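PDB 5NDX: glycosyl hydrolase from Rhizobium leguminosarum bv. trifolii, which probably hydrolyses O-glycosidic bonds as a family 39 glycoside hydrolase, the bacterial orthologue of human alpha-L-iduronidase. Local coordinates for residues G226-K234 against P268-W278; G258-D267 against A305-H314. The protein carries 2 engineered substitutions. All coordinates share one frame; numbering follows the deposited sequence.

Overall arrangement
From the N terminus, strand 4-10 joins a separate mixed sheet; the chain then builds an eight-stranded parallel TIM barrel from 24-27 to 307-310, and both contacts belong to its last turns. After strand 216-219, residues 226-234 lead into helix 235-252; contact 1 closes the excursion through that helix and strand 261-263 by bringing the chain back at 268-278. Contact 2 opens inside this loop, at 258-267, and is closed beyond helix 282-300 by 305-314. The two cross along the sequence, sharing the junction between 267 and 268. Contact 2 joins the seventh and eighth barrel strands, while contact 1 ties together the long loops that follow the sixth and seventh. Both reach the same bound sugar conjugate.

Contact 1: G226-K234 against P268-W278. With 8U8 ((2~{R},3~{S},4~{S},5~{R},6~{S})-6-(4-methyl-2-oxidanylidene-chromen-7-yl)oxy-3,4,5-tris(oxidanyl)oxane-2-carboxylic acid), chain M; SO4 (sulfate ion), chain C.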
loop_
_atom_site.group_PDB
_atom_site.type_symbol
_atom_site.label_atom_id
_atom_site.label_comp_id
_atom_site.label_asym_id
_atom_site.label_seq_id
_atom_site.Cartn_x
_atom_site.Cartn_y
_atom_site.Cartn_z
ATOM N N GLY A 226 5.249 -6.743 19.627
ATOM C CA GLY A 226 6.312 -7.526 19.007
ATOM C C GLY A 226 6.606 -8.756 19.847
ATOM O O GLY A 226 6.555 -8.657 21.040
ATOM N N SER A 227 6.838 -9.916 19.211
ATOM C CA SER A 227 7.192 -11.129 19.923
ATOM C C SER A 227 7.698 -12.158 18.932
ATOM O O SER A 227 7.348 -12.119 17.766
ATOM C CB SER A 227 5.929 -11.675 20.610
ATOM O OG SER A 227 6.189 -12.883 21.211
ATOM N N LYS A 228 8.426 -13.147 19.429
ATOM C CA LYS A 228 8.719 -14.358 18.671
ATOM C C LYS A 228 7.532 -15.289 18.648
ATOM O O LYS A 228 7.481 -16.187 17.791
ATOM C CB LYS A 228 9.853 -15.169 19.309
ATOM C CG LYS A 228 11.129 -14.422 19.575
ATOM C CD LYS A 228 11.674 -13.931 18.278
ATOM C CE LYS A 228 13.013 -13.229 18.477
ATOM N NZ LYS A 228 13.314 -12.675 17.128
ATOM N N GLU A 229 6.614 -15.110 19.592
ATOM C CA GLU A 229 5.369 -15.876 19.604
ATOM C C GLU A 229 4.378 -15.246 18.659
ATOM O O GLU A 229 4.390 -14.031 18.483
ATOM C CB GLU A 229 4.748 -15.926 20.996
ATOM C CG GLU A 229 5.359 -17.038 21.843
ATOM C CD GLU A 229 6.752 -16.723 22.269
ATOM O OE1 GLU A 229 6.887 -15.708 22.939
ATOM O OE2 GLU A 229 7.681 -17.455 21.919
ATOM N N ASP A 230 3.507 -16.063 18.100
ATOM C CA ASP A 230 2.367 -15.567 17.312
ATOM C C ASP A 230 1.229 -15.033 18.149
ATOM O O ASP A 230 0.153 -15.625 18.257
ATOM C CB ASP A 230 1.853 -16.640 16.353
ATOM C CG ASP A 230 2.781 -16.855 15.174
ATOM O OD1 ASP A 230 3.768 -16.129 14.991
ATOM O OD2 ASP A 230 2.526 -17.782 14.409
ATOM N N LEU A 231 1.469 -13.891 18.759
ATOM C CA LEU A 231 0.442 -13.225 19.491
ATOM C C LEU A 231 -0.648 -12.772 18.501
ATOM O O LEU A 231 -0.393 -12.587 17.293
ATOM C CB LEU A 231 1.049 -12.028 20.233
ATOM C CG LEU A 231 2.184 -12.331 21.217
ATOM C CD1 LEU A 231 2.582 -11.033 21.919
ATOM C CD2 LEU A 231 1.862 -13.381 22.254
ATOM N N THR A 232 -1.855 -12.637 19.031
ATOM C CA THR A 232 -3.053 -12.399 18.236
ATOM C C THR A 232 -3.300 -10.885 18.066
ATOM O O THR A 232 -3.485 -10.199 19.047
ATOM C CB THR A 232 -4.265 -13.075 18.902
ATOM O OG1 THR A 232 -4.070 -14.493 18.820
ATOM C CG2 THR A 232 -5.531 -12.755 18.136
ATOM N N PRO A 233 -3.255 -10.352 16.842
ATOM C CA PRO A 233 -3.646 -8.924 16.682
ATOM C C PRO A 233 -5.014 -8.567 17.301
ATOM O O PRO A 233 -5.945 -9.331 17.164
ATOM C CB PRO A 233 -3.719 -8.744 15.156
ATOM C CG PRO A 233 -2.751 -9.767 14.618
ATOM C CD PRO A 233 -2.902 -10.967 15.552
ATOM N N LYS A 234 -5.110 -7.444 18.000
ATOM C CA LYS A 234 -6.389 -6.918 18.530
ATOM C C LYS A 234 -6.797 -5.709 17.662
ATOM O O LYS A 234 -6.428 -4.583 17.952
ATOM C CB LYS A 234 -6.234 -6.460 20.017
ATOM C CG LYS A 234 -6.294 -7.575 21.060
ATOM C CD LYS A 234 -5.493 -8.798 20.612
ATOM C CE LYS A 234 -5.176 -9.899 21.661
ATOM N NZ LYS A 234 -3.696 -9.891 21.949
ATOM N N PRO A 268 -0.618 -5.083 11.806
ATOM C CA PRO A 268 -1.263 -5.945 12.794
ATOM C C PRO A 268 -0.348 -6.338 13.938
ATOM O O PRO A 268 -0.816 -6.539 15.057
ATOM C CB PRO A 268 -1.733 -7.147 11.984
ATOM C CG PRO A 268 -1.268 -6.936 10.591
ATOM C CD PRO A 268 -0.592 -5.653 10.453
ATOM N N GLN A 269 0.948 -6.440 13.679
ATOM C CA GLN A 269 1.899 -6.747 14.745
ATOM C C GLN A 269 3.196 -5.977 14.586
ATOM O O GLN A 269 3.783 -5.907 13.476
ATOM C CB GLN A 269 2.179 -8.245 14.809
ATOM C CG GLN A 269 3.053 -8.671 16.002
ATOM C CD GLN A 269 3.101 -10.173 16.265
ATOM O OE1 GLN A 269 2.752 -10.998 15.407
ATOM N NE2 GLN A 269 3.539 -10.541 17.470
ATOM N N LEU A 270 3.653 -5.403 15.693
ATOM C CA LEU A 270 5.000 -4.802 15.786
ATOM C C LEU A 270 6.107 -5.775 15.397
ATOM O O LEU A 270 5.960 -6.997 15.545
ATOM C CB LEU A 270 5.276 -4.231 17.192
ATOM C CG LEU A 270 4.545 -2.918 17.443
ATOM C CD1 LEU A 270 3.837 -2.832 18.811
ATOM C CD2 LEU A 270 5.487 -1.701 17.197
ATOM N N GLY A 271 7.207 -5.225 14.879
ATOM C CA GLY A 271 8.443 -6.039 14.595
ATOM C C GLY A 271 8.432 -6.784 13.247
ATOM O O GLY A 271 8.237 -7.994 13.190
ATOM N N TRP A 272 8.665 -6.040 12.170
ATOM C CA TRP A 272 8.519 -6.552 10.803
ATOM C C TRP A 272 9.348 -7.781 10.507
ATOM O O TRP A 272 8.962 -8.633 9.672
ATOM C CB TRP A 272 8.905 -5.460 9.782
ATOM C CG TRP A 272 10.374 -5.215 9.592
ATOM C CD1 TRP A 272 11.134 -4.264 10.224
ATOM C CD2 TRP A 272 11.260 -5.902 8.711
ATOM N NE1 TRP A 272 12.425 -4.328 9.785
ATOM C CE2 TRP A 272 12.533 -5.323 8.862
ATOM C CE3 TRP A 272 11.105 -6.956 7.818
ATOM C CZ2 TRP A 272 13.637 -5.757 8.149
ATOM C CZ3 TRP A 272 12.202 -7.401 7.109
ATOM C CH2 TRP A 272 13.453 -6.814 7.276
ATOM N N SER A 273 10.532 -7.833 11.106
ATOM C CA SER A 273 11.481 -8.885 10.781
ATOM C C SER A 273 11.314 -10.178 11.601
ATOM O O SER A 273 11.964 -11.180 11.301
ATOM C CB SER A 273 12.921 -8.376 10.914
ATOM O OG SER A 273 13.222 -8.150 12.286
ATOM N N ASP A 274 10.452 -10.202 12.599
ATOM C CA ASP A 274 10.129 -11.469 13.270
ATOM C C ASP A 274 9.359 -12.376 12.300
ATOM O O ASP A 274 8.776 -11.873 11.344
ATOM C CB ASP A 274 9.265 -11.198 14.496
ATOM C CG ASP A 274 10.047 -10.513 15.601
ATOM O OD1 ASP A 274 11.233 -10.836 15.725
ATOM O OD2 ASP A 274 9.470 -9.693 16.339
ATOM N N HIS A 275 9.424 -13.695 12.503
ATOM C CA HIS A 275 8.775 -14.634 11.605
ATOM C C HIS A 275 7.351 -14.952 12.089
ATOM O O HIS A 275 7.163 -15.499 13.170
ATOM C CB HIS A 275 9.609 -15.886 11.446
ATOM C CG HIS A 275 10.939 -15.589 10.878
ATOM N ND1 HIS A 275 11.133 -15.361 9.539
ATOM C CD2 HIS A 275 12.136 -15.377 11.473
ATOM C CE1 HIS A 275 12.400 -15.094 9.317
ATOM N NE2 HIS A 275 13.034 -15.108 10.474
ATOM N N HIS A 276 6.376 -14.433 11.337
ATOM C CA HIS A 276 4.975 -14.720 11.565
ATOM C C HIS A 276 4.421 -15.053 10.174
ATOM O O HIS A 276 4.223 -14.151 9.328
ATOM C CB HIS A 276 4.274 -13.512 12.154
ATOM C CG HIS A 276 4.854 -13.017 13.439
ATOM N ND1 HIS A 276 4.752 -13.723 14.624
ATOM C CD2 HIS A 276 5.533 -11.883 13.735
ATOM C CE1 HIS A 276 5.330 -13.037 15.592
ATOM N NE2 HIS A 276 5.821 -11.926 15.077
ATOM N N SER A 277 4.195 -16.338 9.950
ATOM C CA SER A 277 3.893 -16.904 8.655
ATOM C C SER A 277 2.579 -16.451 7.989
ATOM O O SER A 277 2.450 -16.481 6.767
ATOM C CB SER A 277 3.948 -18.416 8.723
ATOM O OG SER A 277 5.304 -18.823 8.795
ATOM N N TRP A 278 1.650 -15.999 8.801
ATOM C CA TRP A 278 0.443 -15.423 8.313
ATOM C C TRP A 278 0.638 -14.190 7.401
ATOM O O TRP A 278 -0.267 -13.873 6.639
ATOM C CB TRP A 278 -0.513 -15.069 9.460
ATOM C CG TRP A 278 -0.006 -14.298 10.587
ATOM C CD1 TRP A 278 0.379 -14.811 11.823
ATOM C CD2 TRP A 278 0.093 -12.873 10.699
ATOM N NE1 TRP A 278 0.767 -13.787 12.641
ATOM C CE2 TRP A 278 0.595 -12.593 11.983
ATOM C CE3 TRP A 278 -0.135 -11.801 9.806
ATOM C CZ2 TRP A 278 0.810 -11.293 12.428
ATOM C CZ3 TRP A 278 0.030 -10.534 10.248
ATOM C CH2 TRP A 278 0.501 -10.278 11.553
HETATM C C15 8U8 M . 11.591 0.686 20.371
HETATM C C13 8U8 M . 10.202 0.926 20.262
HETATM C C14 8U8 M . 9.481 1.209 21.425
HETATM C C16 8U8 M . 8.113 1.490 21.358
HETATM O O9 8U8 M . 7.540 1.698 22.426
HETATM O O8 8U8 M . 7.439 1.478 20.153
HETATM C C11 8U8 M . 8.135 1.319 18.980
HETATM C C10 8U8 M . 7.452 1.449 17.767
HETATM C C12 8U8 M . 9.526 1.026 19.023
HETATM C C7 8U8 M . 10.203 0.903 17.794
HETATM C C8 8U8 M . 9.516 1.039 16.583
HETATM C C9 8U8 M . 8.136 1.301 16.555
HETATM O O2 8U8 M . 7.423 1.479 15.386
HETATM C C5 8U8 M . 7.805 0.898 14.079
HETATM O O1 8U8 M . 8.107 -0.493 14.264
HETATM C C1 8U8 M . 8.796 -1.148 13.270
HETATM C C6 8U8 M . 8.158 -2.417 13.250
HETATM O O7 8U8 M . 8.837 -3.355 12.850
HETATM O O6 8U8 M . 6.993 -2.442 13.605
HETATM C C2 8U8 M . 8.648 -0.590 11.821
HETATM O O5 8U8 M . 7.366 -0.994 11.296
HETATM C C3 8U8 M . 8.871 0.982 11.722
HETATM O O4 8U8 M . 10.032 1.247 11.013
HETATM C C4 8U8 M . 8.924 1.649 13.133
HETATM O O3 8U8 M . 8.784 3.118 12.956
HETATM S S SO4 C . 14.413 -16.061 14.732
HETATM O O1 SO4 C . 14.453 -14.638 14.760
HETATM O O2 SO4 C . 13.053 -16.477 14.590
HETATM O O3 SO4 C . 14.959 -16.468 15.994
HETATM O O4 SO4 C . 15.168 -16.635 13.663
HETATM O O HOH W 1 6.946 -9.574 16.231
HETATM O O HOH W 2 8.922 -15.833 15.402
HETATM O O HOH W 3 3.918 -18.170 12.164
HETATM O O HOH W 4 6.192 -17.831 14.119
HETATM O O HOH W 5 1.407 -13.318 15.456
#
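Similar first torsions bring Asp230 and His276 together: chi1 of -74° in the aspartate and -58° in the histidine each set CG opposite the carbonyl carbon, and the two side chains slide past one another in opposite directions. His276 ND1 then donates to Asp230 OD1 over 2.6 Å in a nearly straight bond (173° at the hydrogen). The oxygen sits close to the imidazole plane, but it is approached on its anti side and somewhat out of the carboxylate plane. This bond, with a water at NE2, holds the ring's rotation, and one face of the ring lies under Gln269 OE1, 3.1 Å above its centre. Gln269 extends its chain toward 226-234, its amide NE2 bonding to the backbone of Asn225, while a water links OE1 with Leu231 O and Trp278 NE1. Both segments are loops that follow strands of the TIM barrel, the sixth and the seventh, so the contact is made between beta-alpha loops near the sugar site. There the backbone nitrogens of Gly271 and Trp272 grip the two carboxylate oxygens of the bound uronic acid, Gly271 N reaching O6 at 3.1 Å and Trp272 N reaching O7 at 2.8 Å. Gly271 to Asp274 form a type I beta turn; next to it, one water joins Ser227 N, Leu270 O, Asp274 OD2 and His276 NE2. Ser227 OG accepts from Glu229 N at 2.8 Å, an ST turn within 226-234. Further out, Lys228 bends at its second torsion and crosses Asp274 at about a right angle, making a salt bridge from NZ to OD1 at 3.1 Å; the same NZ also makes a weak bond to a sulfate. At the other end, Pro233 CG packs against Pro268 CB at 3.9 Å, and Tyr283 and Tyr284 of helix 282-300 adjoin these two prolines.

Contact 2: G258-D267 against A305-H314; sequences GLPIVNDECD and ANFTFLSSDH. Unlike the reference sequence in segment 305-314: Ser312 (reference Asn). With 8U8 ((2~{R},3~{S},4~{S},5~{R},6~{S})-6-(4-methyl-2-oxidanylidene-chromen-7-yl)oxy-3,4,5-tris(oxidanyl)oxane-2-carboxylic acid), chain M; 8U8 ((2~{R},3~{S},4~{S},5~{R},6~{S})-6-(4-methyl-2-oxidanylidene-chromen-7-yl)oxy-3,4,5-tris(oxidanyl)oxane-2-carboxylic acid), chain N.
This is a parallel strand pairing in the TIM barrel: 261-263, the seventh strand, runs beside 307-310, the eighth, and the pairing continues into the active-site loops beyond. Ile261 pairs with Phe307, but Val262 pairs with Phe309, so the register slips by one at a beta bulge. Backbone bonds bracket the slip: Thr308 N donates to Ile261 O at 2.9 Å and Asn263 N to Phe309 O at 3.0 Å. Asn306 O takes Ile261 N and Thr308 OG1 from opposite faces of its plane. The Ile261 side chain crosses that of Phe307, and backbone Ile261 O lies over one ring face, toward its rim; on the sheet's other side, Val262 and Phe309 line the pocket of a second ligand copy, whose coumarin lies over one Phe309 face, also off-centre. Just past strand 261-263, Cys266 CB packs on Leu310 CG. Asp267 OD1 accepts from Asp313 N at 2.8 Å through its syn lone pair, while OD2 salt-bridges Lys222. The Glu265 and Asp313 side chains run alongside each other, carboxylates stacked. Asp313 OD2 accepts from O5 and Glu265 OE2 from O3 of the first ligand copy; with Arg57 on OE2 and Lys222 on OE1, these carboxylates can orient the sugar.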
loop_
_atom_site.group_PDB
_atom_site.type_symbol
_atom_site.label_atom_id
_atom_site.label_comp_id
_atom_site.label_asym_id
_atom_site.label_seq_id
_atom_site.Cartn_x
_atom_site.Cartn_y
_atom_site.Cartn_z
ATOM N N GLY A 258 -10.458 18.618 15.692
ATOM C CA GLY A 258 -11.023 18.447 14.364
ATOM C C GLY A 258 -10.013 18.317 13.215
ATOM O O GLY A 258 -10.433 18.112 12.074
ATOM N N LEU A 259 -8.714 18.383 13.508
ATOM C CA LEU A 259 -7.689 18.230 12.477
ATOM C C LEU A 259 -7.668 16.803 11.863
ATOM O O LEU A 259 -8.124 15.839 12.478
ATOM C CB LEU A 259 -6.287 18.541 13.017
ATOM C CG LEU A 259 -5.935 20.019 13.272
ATOM C CD1 LEU A 259 -4.573 20.139 13.957
ATOM C CD2 LEU A 259 -5.960 20.839 11.985
ATOM N N PRO A 260 -7.156 16.691 10.646
ATOM C CA PRO A 260 -6.955 15.367 10.071
ATOM C C PRO A 260 -6.114 14.473 10.992
ATOM O O PRO A 260 -5.113 14.922 11.553
ATOM C CB PRO A 260 -6.275 15.662 8.721
ATOM C CG PRO A 260 -6.759 17.059 8.339
ATOM C CD PRO A 260 -6.939 17.784 9.664
ATOM N N ILE A 261 -6.593 13.261 11.209
ATOM C CA ILE A 261 -5.900 12.246 12.045
ATOM C C ILE A 261 -5.309 11.198 11.129
ATOM O O ILE A 261 -6.000 10.699 10.211
ATOM C CB ILE A 261 -6.876 11.538 13.003
ATOM C CG1 ILE A 261 -7.617 12.563 13.870
ATOM C CG2 ILE A 261 -6.142 10.554 13.912
ATOM C CD1 ILE A 261 -6.710 13.431 14.737
ATOM N N VAL A 262 -4.048 10.854 11.378
ATOM C CA VAL A 262 -3.309 9.931 10.531
ATOM C C VAL A 262 -2.696 8.843 11.416
ATOM O O VAL A 262 -2.102 9.163 12.451
ATOM C CB VAL A 262 -2.226 10.710 9.798
ATOM C CG1 VAL A 262 -1.248 9.773 9.092
ATOM C CG2 VAL A 262 -2.891 11.689 8.827
ATOM N N ASN A 263 -2.922 7.579 11.076
ATOM C CA ASN A 263 -2.137 6.472 11.617
ATOM C C ASN A 263 -1.075 6.168 10.558
ATOM O O ASN A 263 -1.364 5.553 9.558
ATOM C CB ASN A 263 -2.996 5.280 11.913
ATOM C CG ASN A 263 -2.256 4.152 12.609
ATOM O OD1 ASN A 263 -1.024 4.051 12.580
ATOM N ND2 ASN A 263 -3.027 3.256 13.186
ATOM N N ASP A 264 0.157 6.571 10.824
ATOM C CA ASP A 264 1.230 6.528 9.842
ATOM C C ASP A 264 1.980 5.187 9.804
ATOM O O ASP A 264 2.919 5.021 9.004
ATOM C CB ASP A 264 2.191 7.760 10.036
ATOM C CG ASP A 264 2.859 7.804 11.409
ATOM O OD1 ASP A 264 2.678 6.847 12.241
ATOM O OD2 ASP A 264 3.614 8.772 11.677
ATOM N N GLU A 265 1.601 4.253 10.675
ATOM C CA GLU A 265 2.187 2.915 10.684
ATOM C C GLU A 265 1.225 1.935 11.297
ATOM O O GLU A 265 1.316 1.617 12.494
ATOM C CB GLU A 265 3.475 2.869 11.519
ATOM C CG GLU A 265 4.727 3.120 10.765
ATOM C CD GLU A 265 5.951 2.962 11.645
ATOM O OE1 GLU A 265 6.108 1.885 12.273
ATOM O OE2 GLU A 265 6.771 3.895 11.666
ATOM N N CYS A 266 0.290 1.462 10.516
ATOM C CA CYS A 266 -0.762 0.689 11.077
ATOM C C CYS A 266 -0.562 -0.762 10.618
ATOM O O CYS A 266 -0.946 -1.101 9.512
ATOM C CB CYS A 266 -2.066 1.249 10.633
ATOM S SG CYS A 266 -3.506 0.386 11.282
ATOM N N ASP A 267 0.102 -1.564 11.439
ATOM C CA ASP A 267 0.374 -2.957 11.121
ATOM C C ASP A 267 -0.282 -3.860 12.178
ATOM O O ASP A 267 -0.487 -3.447 13.306
ATOM C CB ASP A 267 1.900 -3.196 11.039
ATOM C CG ASP A 267 2.586 -2.209 10.072
ATOM O OD1 ASP A 267 2.392 -2.319 8.817
ATOM O OD2 ASP A 267 3.296 -1.319 10.592
ATOM N N ALA A 305 -14.208 11.264 14.250
ATOM C CA ALA A 305 -12.997 12.025 14.099
ATOM C C ALA A 305 -12.746 12.239 12.637
ATOM O O ALA A 305 -13.322 11.544 11.807
ATOM C CB ALA A 305 -11.841 11.271 14.711
ATOM N N ASN A 306 -11.866 13.178 12.302
ATOM C CA ASN A 306 -11.541 13.456 10.907
ATOM C C ASN A 306 -10.422 12.488 10.438
ATOM O O ASN A 306 -9.327 12.904 10.058
ATOM C CB ASN A 306 -11.116 14.940 10.802
ATOM C CG ASN A 306 -10.966 15.431 9.391
ATOM O OD1 ASN A 306 -11.335 14.755 8.445
ATOM N ND2 ASN A 306 -10.453 16.643 9.247
ATOM N N PHE A 307 -10.710 11.188 10.421
ATOM C CA PHE A 307 -9.663 10.196 10.147
ATOM C C PHE A 307 -9.358 10.235 8.654
ATOM O O PHE A 307 -10.240 10.065 7.858
ATOM C CB PHE A 307 -10.037 8.785 10.585
ATOM C CG PHE A 307 -8.881 7.846 10.531
ATOM C CD1 PHE A 307 -7.987 7.754 11.597
ATOM C CD2 PHE A 307 -8.638 7.103 9.386
ATOM C CE1 PHE A 307 -6.882 6.923 11.504
ATOM C CE2 PHE A 307 -7.556 6.249 9.301
ATOM C CZ PHE A 307 -6.674 6.168 10.369
ATOM N N THR A 308 -8.107 10.457 8.285
ATOM C CA THR A 308 -7.757 10.805 6.914
ATOM C C THR A 308 -6.809 9.859 6.172
ATOM O O THR A 308 -6.870 9.798 4.925
ATOM C CB THR A 308 -7.170 12.249 6.924
ATOM O OG1 THR A 308 -8.197 13.141 7.385
ATOM C CG2 THR A 308 -6.744 12.717 5.559
ATOM N N PHE A 309 -5.878 9.218 6.874
ATOM C CA PHE A 309 -4.913 8.356 6.222
ATOM C C PHE A 309 -4.428 7.260 7.171
ATOM O O PHE A 309 -4.243 7.485 8.351
ATOM C CB PHE A 309 -3.760 9.199 5.728
ATOM C CG PHE A 309 -2.773 8.497 4.860
ATOM C CD1 PHE A 309 -3.153 7.949 3.674
ATOM C CD2 PHE A 309 -1.442 8.503 5.186
ATOM C CE1 PHE A 309 -2.236 7.359 2.828
ATOM C CE2 PHE A 309 -0.499 7.913 4.360
ATOM C CZ PHE A 309 -0.910 7.309 3.181
ATOM N N LEU A 310 -4.272 6.076 6.617
ATOM C CA LEU A 310 -3.793 4.896 7.340
ATOM C C LEU A 310 -2.712 4.313 6.452
ATOM O O LEU A 310 -2.981 3.943 5.305
ATOM C CB LEU A 310 -4.943 3.941 7.551
ATOM C CG LEU A 310 -4.663 2.641 8.285
ATOM C CD1 LEU A 310 -5.971 2.152 8.841
ATOM C CD2 LEU A 310 -4.058 1.589 7.379
ATOM N N SER A 311 -1.474 4.314 6.915
ATOM C CA SER A 311 -0.374 3.773 6.114
ATOM C C SER A 311 0.085 2.469 6.768
ATOM O O SER A 311 0.282 2.410 7.969
ATOM C CB SER A 311 0.761 4.788 6.048
ATOM O OG SER A 311 1.848 4.394 5.230
ATOM N N SER A 312 0.283 1.463 5.953
ATOM C CA SER A 312 0.924 0.223 6.324
ATOM C C SER A 312 2.436 0.416 6.290
ATOM O O SER A 312 2.919 1.373 5.729
ATOM C CB SER A 312 0.474 -0.861 5.349
ATOM O OG SER A 312 -0.886 -1.103 5.578
ATOM N N ASP A 313 3.186 -0.397 6.982
ATOM C CA ASP A 313 4.639 -0.263 6.966
ATOM C C ASP A 313 5.266 -1.596 6.573
ATOM O O ASP A 313 5.968 -2.232 7.345
ATOM C CB ASP A 313 5.070 0.235 8.320
ATOM C CG ASP A 313 6.452 0.786 8.303
ATOM O OD1 ASP A 313 6.728 1.672 7.469
ATOM O OD2 ASP A 313 7.237 0.332 9.138
ATOM N N HIS A 314 4.925 -2.031 5.363
ATOM C CA HIS A 314 5.111 -3.399 4.924
ATOM C C HIS A 314 5.868 -3.558 3.626
ATOM O O HIS A 314 5.784 -4.622 2.988
ATOM C CB HIS A 314 3.798 -4.179 4.936
ATOM C CG HIS A 314 2.746 -3.752 3.940
ATOM N ND1 HIS A 314 2.835 -2.647 3.107
ATOM C CD2 HIS A 314 1.558 -4.325 3.662
ATOM C CE1 HIS A 314 1.749 -2.566 2.367
ATOM N NE2 HIS A 314 0.965 -3.583 2.674
HETATM C C15 8U8 M . 11.591 0.686 20.371
HETATM C C13 8U8 M . 10.202 0.926 20.262
HETATM C C14 8U8 M . 9.481 1.209 21.425
HETATM C C16 8U8 M . 8.113 1.490 21.358
HETATM O O9 8U8 M . 7.540 1.698 22.426
HETATM O O8 8U8 M . 7.439 1.478 20.153
HETATM C C11 8U8 M . 8.135 1.319 18.980
HETATM C C10 8U8 M . 7.452 1.449 17.767
HETATM C C12 8U8 M . 9.526 1.026 19.023
HETATM C C7 8U8 M . 10.203 0.903 17.794
HETATM C C8 8U8 M . 9.516 1.039 16.583
HETATM C C9 8U8 M . 8.136 1.301 16.555
HETATM O O2 8U8 M . 7.423 1.479 15.386
HETATM C C5 8U8 M . 7.805 0.898 14.079
HETATM O O1 8U8 M . 8.107 -0.493 14.264
HETATM C C1 8U8 M . 8.796 -1.148 13.270
HETATM C C6 8U8 M . 8.158 -2.417 13.250
HETATM O O7 8U8 M . 8.837 -3.355 12.850
HETATM O O6 8U8 M . 6.993 -2.442 13.605
HETATM C C2 8U8 M . 8.648 -0.590 11.821
HETATM O O5 8U8 M . 7.366 -0.994 11.296
HETATM C C3 8U8 M . 8.871 0.982 11.722
HETATM O O4 8U8 M . 10.032 1.247 11.013
HETATM C C4 8U8 M . 8.924 1.649 13.133
HETATM O O3 8U8 M . 8.784 3.118 12.956
HETATM C C15 8U8 N . -0.502 12.795 5.978
HETATM C C13 8U8 N . -1.736 13.219 5.478
HETATM C C14 8U8 N . -2.400 14.282 6.076
HETATM C C16 8U8 N . -3.586 14.755 5.533
HETATM O O9 8U8 N . -4.187 15.656 6.104
HETATM O O8 8U8 N . -4.149 14.135 4.461
HETATM C C11 8U8 N . -3.494 13.134 3.838
HETATM C C10 8U8 N . -4.098 12.647 2.705
HETATM C C12 8U8 N . -2.290 12.649 4.328
HETATM C C7 8U8 N . -1.675 11.621 3.612
HETATM C C8 8U8 N . -2.287 11.118 2.470
HETATM C C9 8U8 N . -3.498 11.629 1.995
HETATM O O2 8U8 N . -4.050 11.107 0.853
HETATM C C5 8U8 N . -5.018 11.899 0.115
HETATM O O1 8U8 N . -6.244 11.534 0.772
HETATM C C1 8U8 N . -7.488 12.023 0.220
HETATM C C6 8U8 N . -7.581 13.587 0.302
HETATM O O7 8U8 N . -6.922 14.187 1.175
HETATM O O6 8U8 N . -8.269 14.150 -0.563
HETATM C C2 8U8 N . -7.541 11.514 -1.219
HETATM O O5 8U8 N . -8.773 11.909 -1.898
HETATM C C3 8U8 N . -6.304 12.010 -2.002
HETATM O O4 8U8 N . -6.357 11.444 -3.286
HETATM C C4 8U8 N . -5.025 11.514 -1.323
HETATM O O3 8U8 N . -3.856 12.040 -1.955
HETATM O O HOH W 6 -10.200 14.955 14.006
HETATM O O HOH W 7 3.968 3.497 6.990
HETATM O O HOH W 8 -1.602 -2.750 7.477
#